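Local coordinates for BtGH115A (Bacteroides thetaiotaomicron, PDB 5BY3), which is a family GH115 4-O-methyl-alpha-glucuronidase, a glycoside hydrolase with specificity for decorated arabinogalactans, at residues A[704-709]-A[722-727]. Sequence-based numbering, arbitrary orientation.
Sequences GDKLRF and AYETKG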
loop_
_atom_site.group_PDB
_atom_site.type_symbol
_atom_site.label_atom_id
_atom_site.label_comp_id
_atom_site.label_asym_id
_atom_site.label_seq_id
_atom_site.Cartn_x
_atom_site.Cartn_y
_atom_site.Cartn_z
ATOM N N GLY A 704 -3.615 -10.759 -21.877
ATOM C CA GLY A 704 -4.165 -12.051 -22.104
ATOM C C GLY A 704 -4.392 -12.632 -20.754
ATOM O O GLY A 704 -4.521 -11.905 -19.758
ATOM N N ASP A 705 -4.408 -13.954 -20.734
ATOM C CA ASP A 705 -4.836 -14.753 -19.595
ATOM C C ASP A 705 -3.755 -15.803 -19.371
ATOM O O ASP A 705 -3.974 -16.796 -18.696
ATOM C CB ASP A 705 -6.196 -15.401 -19.921
ATOM C CG ASP A 705 -7.177 -14.423 -20.619
ATOM O OD1 ASP A 705 -7.457 -13.327 -20.049
ATOM O OD2 ASP A 705 -7.660 -14.752 -21.742
ATOM N N LYS A 706 -2.561 -15.595 -19.919
ATOM C CA LYS A 706 -1.670 -16.742 -19.986
ATOM C C LYS A 706 -0.483 -16.991 -19.063
ATOM O O LYS A 706 -0.493 -18.024 -18.431
ATOM C CB LYS A 706 -1.450 -17.204 -21.426
ATOM C CG LYS A 706 -2.570 -18.126 -21.905
ATOM C CD LYS A 706 -2.309 -19.589 -21.522
ATOM C CE LYS A 706 -3.080 -20.062 -20.295
ATOM N NZ LYS A 706 -2.866 -21.516 -20.017
ATOM N N LEU A 707 0.523 -16.127 -18.964
ATOM C CA LEU A 707 1.810 -16.506 -18.228
ATOM C C LEU A 707 2.407 -17.920 -18.373
ATOM O O LEU A 707 2.162 -18.813 -17.528
ATOM C CB LEU A 707 1.761 -16.211 -16.722
ATOM C CG LEU A 707 1.774 -14.766 -16.214
ATOM C CD1 LEU A 707 1.651 -14.787 -14.684
ATOM C CD2 LEU A 707 2.995 -13.998 -16.701
ATOM N N ARG A 708 3.240 -18.117 -19.392
ATOM C CA ARG A 708 3.956 -19.392 -19.517
ATOM C C ARG A 708 5.427 -19.336 -19.971
ATOM O O ARG A 708 5.919 -18.311 -20.429
ATOM C CB ARG A 708 3.130 -20.390 -20.347
ATOM C CG ARG A 708 2.873 -19.995 -21.776
ATOM C CD ARG A 708 1.432 -20.244 -22.154
ATOM N NE ARG A 708 1.029 -19.089 -22.930
ATOM C CZ ARG A 708 0.883 -19.044 -24.248
ATOM N NH1 ARG A 708 1.052 -20.135 -24.994
ATOM N NH2 ARG A 708 0.524 -17.890 -24.808
ATOM N N PHE A 709 6.125 -20.447 -19.788
ATOM C CA PHE A 709 7.524 -20.574 -20.171
ATOM C C PHE A 709 7.781 -21.923 -20.834
ATOM O O PHE A 709 6.899 -22.763 -20.872
ATOM C CB PHE A 709 8.486 -20.328 -18.977
ATOM C CG PHE A 709 8.302 -21.267 -17.806
ATOM C CD1 PHE A 709 7.414 -20.952 -16.767
ATOM C CD2 PHE A 709 9.052 -22.448 -17.712
ATOM C CE1 PHE A 709 7.258 -21.811 -15.674
ATOM C CE2 PHE A 709 8.909 -23.310 -16.615
ATOM C CZ PHE A 709 8.010 -22.990 -15.592
ATOM N N ALA A 722 2.613 -23.473 -18.016
ATOM C CA ALA A 722 1.794 -22.343 -17.598
ATOM C C ALA A 722 1.731 -22.255 -16.057
ATOM O O ALA A 722 1.742 -23.285 -15.375
ATOM C CB ALA A 722 0.396 -22.528 -18.149
ATOM N N TYR A 723 1.624 -21.040 -15.514
ATOM C CA TYR A 723 1.599 -20.875 -14.048
ATOM C C TYR A 723 0.723 -19.736 -13.584
ATOM O O TYR A 723 0.733 -19.405 -12.395
ATOM C CB TYR A 723 3.019 -20.755 -13.427
ATOM C CG TYR A 723 3.751 -19.497 -13.815
ATOM C CD1 TYR A 723 4.455 -19.414 -15.024
ATOM C CD2 TYR A 723 3.726 -18.365 -12.984
ATOM C CE1 TYR A 723 5.105 -18.241 -15.395
ATOM C CE2 TYR A 723 4.365 -17.183 -13.351
ATOM C CZ TYR A 723 5.061 -17.135 -14.552
ATOM O OH TYR A 723 5.701 -15.982 -14.897
ATOM N N GLU A 724 -0.044 -19.143 -14.502
ATOM C CA GLU A 724 -1.093 -18.201 -14.114
ATOM C C GLU A 724 -2.096 -19.033 -13.304
ATOM O O GLU A 724 -2.146 -20.243 -13.467
ATOM C CB GLU A 724 -1.732 -17.491 -15.335
ATOM C CG GLU A 724 -2.883 -18.212 -16.062
ATOM C CD GLU A 724 -2.515 -19.527 -16.772
ATOM O OE1 GLU A 724 -1.327 -19.819 -16.988
ATOM O OE2 GLU A 724 -3.441 -20.302 -17.130
ATOM N N THR A 725 -2.806 -18.383 -12.383
ATOM C CA THR A 725 -3.910 -18.981 -11.664
ATOM C C THR A 725 -5.181 -18.195 -12.023
ATOM O O THR A 725 -5.103 -17.043 -12.559
ATOM C CB THR A 725 -3.717 -18.895 -10.120
ATOM O OG1 THR A 725 -3.576 -17.529 -9.745
ATOM C CG2 THR A 725 -2.530 -19.636 -9.650
ATOM N N LYS A 726 -6.331 -18.790 -11.664
ATOM C CA LYS A 726 -7.663 -18.232 -11.934
ATOM C C LYS A 726 -8.425 -18.161 -10.634
ATOM O O LYS A 726 -8.425 -19.120 -9.864
ATOM C CB LYS A 726 -8.466 -19.116 -12.929
ATOM C CG LYS A 726 -7.869 -19.323 -14.333
ATOM C CD LYS A 726 -7.819 -18.032 -15.158
ATOM C CE LYS A 726 -7.071 -18.233 -16.470
ATOM N NZ LYS A 726 -6.279 -17.016 -16.799
ATOM N N GLY A 727 -9.088 -17.034 -10.395
ATOM C CA GLY A 727 -9.799 -16.823 -9.162
ATOM C C GLY A 727 -8.968 -17.116 -7.915
ATOM O O GLY A 727 -7.724 -16.957 -7.890
#
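Leu-707 lies over one face of the Tyr-723 ring through its CB, 4.2 Å from the ring centroid in a CH-pi contact. Its CD1 lies past the rim, 3.9 Å from CE2 of Tyr-723, while CD2 meets the phenol OH. Phe-709 meets the same ring obliquely: the planes are 48° apart, and Tyr-723 CD1 comes up to the edge of the Phe-709 ring, 3.7 Å from CE1. An alanine in place of Tyr-723 would probably open a gap beneath Leu-707 and leave the Phe-709 edge without its aromatic neighbour. Tyr-723 N donates to Leu-707 O at 3.1 Å, while Arg-708 and Ala-722 form an antiparallel non-hydrogen-bonded pair. Lys-706 bends at chi2 and chi3 and crosses Glu-724, its NZ forming a salt bridge to Glu-724 OE2 at 3.2 Å, the hydrogen bond within it being weak. Lys-726 NZ donates a hydrogen bond of 3.0 Å to Asp-705 O, in the carbonyl plane on a lone pair. Arg-708 NE forms a salt bridge with Asp-763. Leu-696 of strand 689-696 touches both aromatic rings. The arrangement is that of a beta-hairpin whose strands, 708-713 and 719-722, run on past its open end as loops joined mainly through side chains, in the GH115 C-terminal domain.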